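Local coordinates for protein lectin CEL-I, N-acetyl-D-galactosamine-specific C-type (Cucumaria echinata, PDB 4WQQ) that binds carbohydrate through calcium, natively N-acetylgalactosamine and galactose, and in this engineered, dimeric form holds mannose at its calcium site, at residues A[14-19]-A[52-57]; A[6-11]-A[33-38]; A[60-65]-A[70-75]. The protein carries 3 engineered substitutions. All coordinates share one frame; numbering follows the deposited sequence. Where two conformers were deposited one is given.

How the interactions relate
Interactions 1 and 3 share helix 52-65, whose first turns meet strand 14-23 and whose last turn meets strand 71-77; their centres lie about 9 Å apart. Phe18 joins them: its CE1 is 3.4 Å from Trp62 CD1, while its backbone N is 3.0 Å from Tyr61 OH, a probable hydrogen bond. Interaction 2, centred about 12 Å from interaction 1, adjoins the dimer interface more extensively, though interaction 1 also reaches the second subunit; the Tyr16 O to Glu9 N pair at 2.8 Å links the two. Interactions 2 and 3 are about 17 Å apart between centres. Interaction 3 comes nearest the sugar site: the Gln71 side chain lies about 7 Å from the bound mannose.

Interaction 1 of 3, residues A[14-19]-A[52-57]; sequences HCYRFF and AAEQAY
Tyr16, on the first long strand of the C-type lectin fold, meets Glu54 with its hydroxyl and Tyr57 with one ring face, so that helix 52-65 is joined to strand 14-23 by one polar and one apolar contact. From the backbone the side chain sets out with CG anti to its own carbonyl carbon (chi1 -58°). CB already lies 4.0 Å from Tyr57 CE2, and CG is closer to that same atom. CD1 makes the nearest approach of the two rings, 3.5 Å from Tyr57 CE2, which stands over the Tyr16 face but displaced toward its rim. The ring planes are inclined at 54°, an oblique pairing with centroids 5.0 Å apart. On the far side of the ring CE2 and CZ approach Glu54 OE2, which lies at the ring edge, and OH ends the side chain by donating a hydrogen bond to that oxygen. Ring and carboxylate planes are almost perpendicular. Glu54 reaches the hydroxyl through an extended chain, and its two oxygens have further partners: OE2 forms a salt bridge with Lys137, and OE1 accepts from the backbone N of His50. Both carboxylate oxygens are thus gripped, which fixes the rotation of the group. The bond from Tyr16 OH to Glu54 OE2 is short, 2.5 Å, and arrives from above the carboxylate plane, 39° out of it.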
loop_
_atom_site.group_PDB
_atom_site.type_symbol
_atom_site.label_atom_id
_atom_site.label_comp_id
_atom_site.label_asym_id
_atom_site.label_seq_id
_atom_site.Cartn_x
_atom_site.Cartn_y
_atom_site.Cartn_z
ATOM N N HIS A 14 -0.655 -9.138 2.427
ATOM C CA HIS A 14 -0.058 -8.951 1.082
ATOM C C HIS A 14 -1.139 -8.589 0.100
ATOM O O HIS A 14 -2.339 -8.716 0.418
ATOM C CB HIS A 14 0.724 -10.213 0.561
ATOM C CG HIS A 14 1.914 -10.562 1.360
ATOM N ND1 HIS A 14 3.111 -9.891 1.283
ATOM C CD2 HIS A 14 2.114 -11.590 2.218
ATOM C CE1 HIS A 14 3.987 -10.452 2.109
ATOM N NE2 HIS A 14 3.382 -11.459 2.724
ATOM N N CYS A 15 -0.723 -8.063 -1.059
ATOM C CA CYS A 15 -1.561 -7.865 -2.190
ATOM C C CYS A 15 -0.986 -8.618 -3.361
ATOM O O CYS A 15 0.227 -8.819 -3.415
ATOM C CB CYS A 15 -1.731 -6.381 -2.573
ATOM S SG CYS A 15 -2.202 -5.302 -1.210
ATOM N N TYR A 16 -1.845 -9.069 -4.226
ATOM C CA TYR A 16 -1.499 -9.917 -5.362
ATOM C C TYR A 16 -2.144 -9.379 -6.648
ATOM O O TYR A 16 -3.260 -8.805 -6.649
ATOM C CB TYR A 16 -1.930 -11.412 -5.127
ATOM C CG TYR A 16 -1.326 -12.025 -3.899
ATOM C CD1 TYR A 16 -1.889 -11.805 -2.664
ATOM C CD2 TYR A 16 -0.245 -12.842 -3.967
ATOM C CE1 TYR A 16 -1.326 -12.340 -1.524
ATOM C CE2 TYR A 16 0.319 -13.424 -2.832
ATOM C CZ TYR A 16 -0.221 -13.158 -1.609
ATOM O OH TYR A 16 0.277 -13.688 -0.417
ATOM N N ARG A 17 -1.467 -9.549 -7.792
ATOM C CA ARG A 17 -2.001 -9.193 -9.067
ATOM C C ARG A 17 -1.543 -10.159 -10.145
ATOM O O ARG A 17 -0.350 -10.357 -10.351
ATOM C CB ARG A 17 -1.632 -7.778 -9.468
ATOM C CG ARG A 17 -2.326 -7.279 -10.731
ATOM C CD ARG A 17 -2.236 -5.768 -10.808
ATOM N NE ARG A 17 -2.732 -5.287 -12.080
ATOM C CZ ARG A 17 -2.660 -4.032 -12.497
ATOM N NH1 ARG A 17 -2.096 -3.104 -11.736
ATOM N NH2 ARG A 17 -3.135 -3.735 -13.715
ATOM N N PHE A 18 -2.521 -10.754 -10.816
ATOM C CA PHE A 18 -2.270 -11.610 -11.917
ATOM C C PHE A 18 -2.304 -10.895 -13.254
ATOM O O PHE A 18 -3.209 -10.089 -13.514
ATOM C CB PHE A 18 -3.334 -12.722 -11.917
ATOM C CG PHE A 18 -3.270 -13.599 -13.133
ATOM C CD1 PHE A 18 -2.140 -14.366 -13.364
ATOM C CD2 PHE A 18 -4.307 -13.601 -14.092
ATOM C CE1 PHE A 18 -2.008 -15.148 -14.484
ATOM C CE2 PHE A 18 -4.188 -14.406 -15.216
ATOM C CZ PHE A 18 -3.053 -15.148 -15.450
ATOM N N PHE A 19 -1.271 -11.165 -14.059
ATOM C CA PHE A 19 -1.118 -10.685 -15.394
ATOM C C PHE A 19 -1.227 -11.804 -16.402
ATOM O O PHE A 19 -0.404 -12.684 -16.530
ATOM C CB PHE A 19 0.209 -9.972 -15.557
ATOM C CG PHE A 19 0.270 -8.689 -14.787
ATOM C CD1 PHE A 19 -0.218 -7.514 -15.320
ATOM C CD2 PHE A 19 0.751 -8.686 -13.493
ATOM C CE1 PHE A 19 -0.186 -6.320 -14.597
ATOM C CE2 PHE A 19 0.754 -7.508 -12.782
ATOM C CZ PHE A 19 0.291 -6.336 -13.334
ATOM N N ALA A 52 0.634 -23.777 2.332
ATOM C CA ALA A 52 -0.341 -24.374 1.483
ATOM C C ALA A 52 -1.461 -23.412 1.216
ATOM O O ALA A 52 -2.058 -23.439 0.159
ATOM C CB ALA A 52 -0.860 -25.668 2.170
ATOM N N ALA A 53 -1.796 -22.592 2.209
ATOM C CA ALA A 53 -2.887 -21.663 2.079
ATOM C C ALA A 53 -2.490 -20.626 1.023
ATOM O O ALA A 53 -3.300 -20.297 0.166
ATOM C CB ALA A 53 -3.163 -20.994 3.406
ATOM N N GLU A 54 -1.262 -20.132 1.114
ATOM C CA GLU A 54 -0.799 -19.151 0.095
ATOM C C GLU A 54 -0.781 -19.776 -1.300
ATOM O O GLU A 54 -1.215 -19.166 -2.255
ATOM C CB GLU A 54 0.545 -18.534 0.479
ATOM C CG GLU A 54 0.919 -17.350 -0.450
ATOM C CD GLU A 54 2.113 -16.526 0.006
ATOM O OE1 GLU A 54 2.989 -17.032 0.777
ATOM O OE2 GLU A 54 2.177 -15.348 -0.483
ATOM N N GLN A 55 -0.303 -21.010 -1.403
ATOM C CA GLN A 55 -0.285 -21.734 -2.620
ATOM C C GLN A 55 -1.686 -21.819 -3.196
ATOM O O GLN A 55 -1.919 -21.546 -4.397
ATOM C CB GLN A 55 0.288 -23.152 -2.367
ATOM C CG GLN A 55 0.205 -24.071 -3.532
ATOM C CD GLN A 55 1.249 -23.816 -4.616
ATOM O OE1 GLN A 55 2.330 -23.274 -4.374
ATOM N NE2 GLN A 55 0.915 -24.239 -5.810
ATOM N N ALA A 56 -2.644 -22.277 -2.374
ATOM C CA ALA A 56 -3.969 -22.428 -2.888
ATOM C C ALA A 56 -4.587 -21.106 -3.301
ATOM O O ALA A 56 -5.306 -21.057 -4.310
ATOM C CB ALA A 56 -4.832 -23.177 -1.868
ATOM N N TYR A 57 -4.338 -20.070 -2.552
ATOM C CA TYR A 57 -4.906 -18.735 -2.832
ATOM C C TYR A 57 -4.416 -18.294 -4.226
ATOM O O TYR A 57 -5.188 -17.935 -5.121
ATOM C CB TYR A 57 -4.478 -17.710 -1.785
ATOM C CG TYR A 57 -4.821 -16.329 -2.302
ATOM C CD1 TYR A 57 -6.113 -15.842 -2.255
ATOM C CD2 TYR A 57 -3.843 -15.570 -2.961
ATOM C CE1 TYR A 57 -6.441 -14.637 -2.837
ATOM C CE2 TYR A 57 -4.153 -14.365 -3.524
ATOM C CZ TYR A 57 -5.429 -13.884 -3.477
ATOM O OH TYR A 57 -5.683 -12.643 -4.064
#

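Interaction 2 of 3, residues A[6-11]-A[33-38]; sequences TDWEAE and VSYSCS
Trp8 points the edge of its indole at the face of Tyr35 in a T-shaped pair, with planes 79° apart and centroids 5.6 Å apart for the six-membered ring of Trp8. The close part is small: a single indole atom, CZ2, does the touching, 3.9 Å from Tyr35 CG and 4.1 Å from Tyr35 CB. It stands over the root of the phenol ring, displaced toward the rim. The loose part is the hydroxyl end of Tyr35, which lies well away from Trp8 and takes no part in the pairing. No hydrogen bond crosses between the segments, and only 83 Å² is buried. Next to Tyr35 in the chain, the turn 33-36 is closed by Val33 O, which accepts from both Ser36 N and Ser36 OG, the latter at 2.8 Å. The dimer interface adjoins: Cys37 is disulfide-bonded to Cys37 of the second subunit, and Leu40 of that subunit packs on Trp8. Within the chain, the aromatic pair bridges the loop leading into strand 9-11 and the residues following helix 25-34, with Ser44 of strand 42-46 touching both side chains and Cys15 and Arg17 of strand 14-23 bordering Trp8.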
loop_
_atom_site.group_PDB
_atom_site.type_symbol
_atom_site.label_atom_id
_atom_site.label_comp_id
_atom_site.label_asym_id
_atom_site.label_seq_id
_atom_site.Cartn_x
_atom_site.Cartn_y
_atom_site.Cartn_z
ATOM N N THR A 6 -5.733 -0.317 -6.218
ATOM C CA THR A 6 -6.673 -0.733 -7.188
ATOM C C THR A 6 -6.069 -1.751 -8.182
ATOM O O THR A 6 -4.950 -1.589 -8.620
ATOM C CB THR A 6 -7.187 0.524 -7.926
ATOM O OG1 THR A 6 -7.838 1.358 -6.935
ATOM C CG2 THR A 6 -8.130 0.106 -9.068
ATOM N N ASP A 7 -6.868 -2.756 -8.524
ATOM C CA ASP A 7 -6.508 -3.916 -9.380
ATOM C C ASP A 7 -5.587 -4.941 -8.722
ATOM O O ASP A 7 -5.170 -5.854 -9.400
ATOM C CB ASP A 7 -5.926 -3.510 -10.733
ATOM C CG ASP A 7 -6.874 -2.575 -11.519
ATOM O OD1 ASP A 7 -8.073 -2.859 -11.575
ATOM O OD2 ASP A 7 -6.374 -1.555 -12.043
ATOM N N TRP A 8 -5.274 -4.770 -7.433
ATOM C CA TRP A 8 -4.570 -5.761 -6.649
ATOM C C TRP A 8 -5.560 -6.321 -5.626
ATOM O O TRP A 8 -6.451 -5.608 -5.092
ATOM C CB TRP A 8 -3.359 -5.171 -5.951
ATOM C CG TRP A 8 -2.280 -4.620 -6.893
ATOM C CD1 TRP A 8 -2.381 -3.523 -7.693
ATOM C CD2 TRP A 8 -0.960 -5.153 -7.105
ATOM N NE1 TRP A 8 -1.190 -3.321 -8.372
ATOM C CE2 TRP A 8 -0.308 -4.315 -8.030
ATOM C CE3 TRP A 8 -0.286 -6.267 -6.627
ATOM C CZ2 TRP A 8 0.957 -4.584 -8.507
ATOM C CZ3 TRP A 8 1.021 -6.482 -7.045
ATOM C CH2 TRP A 8 1.629 -5.642 -7.977
ATOM N N GLU A 9 -5.433 -7.625 -5.403
ATOM C CA GLU A 9 -6.299 -8.365 -4.465
ATOM C C GLU A 9 -5.598 -8.576 -3.153
ATOM O O GLU A 9 -4.420 -8.903 -3.091
ATOM C CB GLU A 9 -6.631 -9.770 -5.014
ATOM C CG GLU A 9 -7.178 -9.832 -6.424
ATOM C CD GLU A 9 -8.477 -9.083 -6.604
ATOM O OE1 GLU A 9 -8.516 -8.180 -7.447
ATOM O OE2 GLU A 9 -9.440 -9.371 -5.882
ATOM N N ALA A 10 -6.366 -8.460 -2.068
ATOM C CA ALA A 10 -5.802 -8.615 -0.737
ATOM C C ALA A 10 -5.930 -10.039 -0.262
ATOM O O ALA A 10 -6.996 -10.682 -0.435
ATOM C CB ALA A 10 -6.479 -7.689 0.231
ATOM N N GLU A 11 -4.862 -10.526 0.306
ATOM C CA GLU A 11 -4.848 -11.845 1.024
ATOM C C GLU A 11 -3.758 -11.837 2.077
ATOM O O GLU A 11 -2.548 -11.633 1.810
ATOM C CB GLU A 11 -4.752 -12.980 0.050
ATOM C CG GLU A 11 -4.254 -14.294 0.586
ATOM C CD GLU A 11 -5.330 -15.073 1.332
ATOM O OE1 GLU A 11 -6.526 -14.719 1.229
ATOM O OE2 GLU A 11 -4.933 -16.040 2.021
ATOM N N VAL A 33 8.587 -5.989 -10.625
ATOM C CA VAL A 33 9.382 -5.102 -9.812
ATOM C C VAL A 33 9.081 -3.638 -10.167
ATOM O O VAL A 33 9.190 -2.738 -9.313
ATOM C CB VAL A 33 10.871 -5.486 -9.917
ATOM C CG1 VAL A 33 11.738 -4.439 -9.234
ATOM C CG2 VAL A 33 11.112 -6.814 -9.227
ATOM N N SER A 34 8.754 -3.395 -11.429
ATOM C CA SER A 34 8.414 -2.054 -11.896
ATOM C C SER A 34 7.355 -1.322 -11.101
ATOM O O SER A 34 7.400 -0.092 -11.059
ATOM C CB SER A 34 8.066 -2.074 -13.385
ATOM O OG SER A 34 6.743 -2.551 -13.607
ATOM N N TYR A 35 6.451 -2.031 -10.397
ATOM C CA TYR A 35 5.385 -1.389 -9.579
ATOM C C TYR A 35 5.874 -0.932 -8.217
ATOM O O TYR A 35 5.130 -0.294 -7.498
ATOM C CB TYR A 35 4.236 -2.370 -9.407
ATOM C CG TYR A 35 3.546 -2.672 -10.681
ATOM C CD1 TYR A 35 2.527 -1.846 -11.147
ATOM C CD2 TYR A 35 3.861 -3.822 -11.398
ATOM C CE1 TYR A 35 1.909 -2.107 -12.377
ATOM C CE2 TYR A 35 3.237 -4.111 -12.645
ATOM C CZ TYR A 35 2.253 -3.263 -13.109
ATOM O OH TYR A 35 1.641 -3.526 -14.306
ATOM N N SER A 36 7.103 -1.279 -7.824
ATOM C CA SER A 36 7.567 -0.976 -6.466
ATOM C C SER A 36 7.518 0.525 -6.137
ATOM O O SER A 36 7.674 1.423 -7.008
ATOM C CB SER A 36 8.975 -1.505 -6.212
ATOM O OG SER A 36 9.127 -2.884 -6.514
ATOM N N CYS A 37 7.328 0.783 -4.862
ATOM C CA CYS A 37 7.230 2.153 -4.308
ATOM C C CYS A 37 8.234 2.353 -3.202
ATOM O O CYS A 37 7.926 1.991 -2.048
ATOM C CB CYS A 37 5.828 2.401 -3.678
ATOM S SG CYS A 37 4.461 2.349 -4.812
ATOM N N SER A 38 9.391 2.974 -3.481
ATOM C CA SER A 38 10.359 3.183 -2.456
ATOM C C SER A 38 9.857 4.203 -1.451
ATOM O O SER A 38 10.195 4.054 -0.312
ATOM C CB SER A 38 11.657 3.675 -3.079
ATOM O OG SER A 38 12.646 3.638 -2.122
#

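Interaction 3 of 3, residues A[60-65]-A[70-75]; sequences NYWRGI and GQLWIG
Trp62 lays one face of its indole on the side chain of Leu72, where the last turn of helix 52-65 packs against strand 71-77 in the core of the C-type lectin fold. The contact is a CH-pi interaction: Leu72 CB sits 3.6 Å from the centroid of the six-membered ring and 3° off its normal, so it meets the face squarely. Both residues have CG anti to the backbone N (chi1 167° for Trp62, -178° for Leu72), and the two side chains run past each other in opposite directions. The two leucine methyls come down on the part of the indole nearer its attachment: Leu72 CD1 lies 4.1 Å from Trp62 CG, and Leu72 CD2 lies 4.0 Å from Trp62 CE3 and almost as near Trp62 CD2.

The opposite face of the indole is covered from within the helix by Arg63. Two successive bends in that chain, at chi1 and chi2, carry CD over the ring system, 3.4 Å above its plane. Trp62 is thus sandwiched between an aliphatic stretch of arginine and the leucine CB. Its NE1 is satisfied by a hydrogen bond to Asp66 OD2, which helps fix the rotation of the ring, and Phe18 and Met135 add further packing around it.

Gly70 adopts backbone angles that suit a residue lacking CB, and its carbonyl faces the indole rim. The oxygen lies in the ring plane: Gly70 O is 3.5 Å from Trp62 CH2.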
loop_
_atom_site.group_PDB
_atom_site.type_symbol
_atom_site.label_atom_id
_atom_site.label_comp_id
_atom_site.label_asym_id
_atom_site.label_seq_id
_atom_site.Cartn_x
_atom_site.Cartn_y
_atom_site.Cartn_z
ATOM N N ASN A 60 -5.801 -20.637 -7.101
ATOM C CA ASN A 60 -7.217 -20.438 -7.362
ATOM C C ASN A 60 -7.481 -19.064 -8.024
ATOM O O ASN A 60 -8.329 -18.922 -8.926
ATOM C CB ASN A 60 -8.023 -20.648 -6.067
ATOM C CG ASN A 60 -7.930 -22.135 -5.575
ATOM O OD1 ASN A 60 -7.975 -23.073 -6.392
ATOM N ND2 ASN A 60 -7.765 -22.337 -4.264
ATOM N N TYR A 61 -6.675 -18.070 -7.652
ATOM C CA TYR A 61 -6.827 -16.752 -8.241
ATOM C C TYR A 61 -6.465 -16.784 -9.731
ATOM O O TYR A 61 -7.230 -16.350 -10.615
ATOM C CB TYR A 61 -5.965 -15.778 -7.422
ATOM C CG TYR A 61 -5.755 -14.361 -7.975
ATOM C CD1 TYR A 61 -6.693 -13.748 -8.773
ATOM C CD2 TYR A 61 -4.581 -13.661 -7.687
ATOM C CE1 TYR A 61 -6.502 -12.474 -9.266
ATOM C CE2 TYR A 61 -4.368 -12.358 -8.159
ATOM C CZ TYR A 61 -5.314 -11.778 -8.984
ATOM O OH TYR A 61 -5.201 -10.505 -9.496
ATOM N N TRP A 62 -5.306 -17.363 -10.027
ATOM C CA TRP A 62 -4.854 -17.554 -11.366
ATOM C C TRP A 62 -5.909 -18.281 -12.246
ATOM O O TRP A 62 -6.308 -17.797 -13.306
ATOM C CB TRP A 62 -3.523 -18.322 -11.341
ATOM C CG TRP A 62 -3.104 -18.857 -12.663
ATOM C CD1 TRP A 62 -3.259 -18.262 -13.891
ATOM C CD2 TRP A 62 -2.343 -20.046 -12.899
ATOM N NE1 TRP A 62 -2.691 -19.003 -14.843
ATOM C CE2 TRP A 62 -2.134 -20.118 -14.284
ATOM C CE3 TRP A 62 -1.859 -21.093 -12.073
ATOM C CZ2 TRP A 62 -1.461 -21.173 -14.883
ATOM C CZ3 TRP A 62 -1.231 -22.138 -12.657
ATOM C CH2 TRP A 62 -0.982 -22.145 -14.068
ATOM N N ARG A 63 -6.343 -19.458 -11.756
ATOM C CA ARG A 63 -7.202 -20.334 -12.549
ATOM C C ARG A 63 -8.631 -19.830 -12.640
ATOM O O ARG A 63 -9.347 -20.212 -13.587
ATOM C CB ARG A 63 -7.092 -21.749 -12.024
ATOM C CG ARG A 63 -5.678 -22.321 -12.028
ATOM C CD ARG A 63 -5.013 -22.211 -13.384
ATOM N NE ARG A 63 -5.714 -22.999 -14.384
ATOM C CZ ARG A 63 -5.481 -22.981 -15.687
ATOM N NH1 ARG A 63 -4.592 -22.173 -16.217
ATOM N NH2 ARG A 63 -6.144 -23.775 -16.472
ATOM N N GLY A 64 -8.976 -18.849 -11.805
ATOM C CA GLY A 64 -10.263 -18.134 -11.978
ATOM C C GLY A 64 -10.273 -17.146 -13.109
ATOM O O GLY A 64 -11.323 -16.823 -13.705
ATOM N N ILE A 65 -9.088 -16.652 -13.483
ATOM C CA ILE A 65 -8.993 -15.769 -14.591
ATOM C C ILE A 65 -8.532 -16.440 -15.886
ATOM O O ILE A 65 -8.972 -16.069 -16.995
ATOM C CB ILE A 65 -8.053 -14.613 -14.179
ATOM C CG1 ILE A 65 -8.800 -13.837 -13.073
ATOM C CG2 ILE A 65 -7.814 -13.669 -15.357
ATOM C CD1 ILE A 65 -7.880 -13.031 -12.233
ATOM N N GLY A 70 -1.239 -24.278 -19.258
ATOM C CA GLY A 70 -0.015 -23.452 -19.230
ATOM C C GLY A 70 0.420 -23.298 -17.838
ATOM O O GLY A 70 -0.057 -23.964 -16.945
ATOM N N GLN A 71 1.416 -22.437 -17.651
ATOM C CA GLN A 71 2.063 -22.311 -16.394
ATOM C C GLN A 71 2.034 -20.861 -15.933
ATOM O O GLN A 71 1.656 -19.944 -16.677
ATOM C CB GLN A 71 3.532 -22.834 -16.481
ATOM C CG GLN A 71 3.681 -24.354 -16.709
ATOM C CD GLN A 71 3.445 -24.757 -18.137
ATOM O OE1 GLN A 71 3.997 -24.174 -19.099
ATOM N NE2 GLN A 71 2.615 -25.775 -18.323
ATOM N N LEU A 72 2.437 -20.698 -14.681
ATOM C CA LEU A 72 2.472 -19.424 -13.964
ATOM C C LEU A 72 3.846 -19.216 -13.357
ATOM O O LEU A 72 4.244 -19.897 -12.411
ATOM C CB LEU A 72 1.398 -19.383 -12.897
ATOM C CG LEU A 72 1.274 -18.071 -12.065
ATOM C CD1 LEU A 72 0.561 -16.980 -12.820
ATOM C CD2 LEU A 72 0.614 -18.270 -10.744
ATOM N N TRP A 73 4.597 -18.230 -13.857
ATOM C CA TRP A 73 5.852 -17.846 -13.154
ATOM C C TRP A 73 5.673 -17.414 -11.737
ATOM O O TRP A 73 4.761 -16.615 -11.415
ATOM C CB TRP A 73 6.541 -16.700 -13.874
ATOM C CG TRP A 73 7.027 -17.016 -15.296
ATOM C CD1 TRP A 73 6.771 -16.296 -16.401
ATOM C CD2 TRP A 73 7.930 -18.065 -15.710
ATOM N NE1 TRP A 73 7.394 -16.829 -17.490
ATOM C CE2 TRP A 73 8.111 -17.915 -17.115
ATOM C CE3 TRP A 73 8.595 -19.131 -15.038
ATOM C CZ2 TRP A 73 8.943 -18.792 -17.873
ATOM C CZ3 TRP A 73 9.400 -19.980 -15.772
ATOM C CH2 TRP A 73 9.560 -19.794 -17.217
ATOM N N ILE A 74 6.572 -17.910 -10.909
ATOM C CA ILE A 74 6.746 -17.448 -9.538
ATOM C C ILE A 74 8.181 -17.005 -9.334
ATOM O O ILE A 74 9.084 -17.296 -10.161
ATOM C CB ILE A 74 6.286 -18.509 -8.492
ATOM C CG1 ILE A 74 7.196 -19.757 -8.604
ATOM C CG2 ILE A 74 4.847 -18.884 -8.754
ATOM C CD1 ILE A 74 6.819 -20.956 -7.724
ATOM N N GLY A 75 8.453 -16.367 -8.200
ATOM C CA GLY A 75 9.745 -15.755 -7.981
ATOM C C GLY A 75 10.894 -16.665 -7.566
ATOM O O GLY A 75 11.829 -16.207 -6.953
#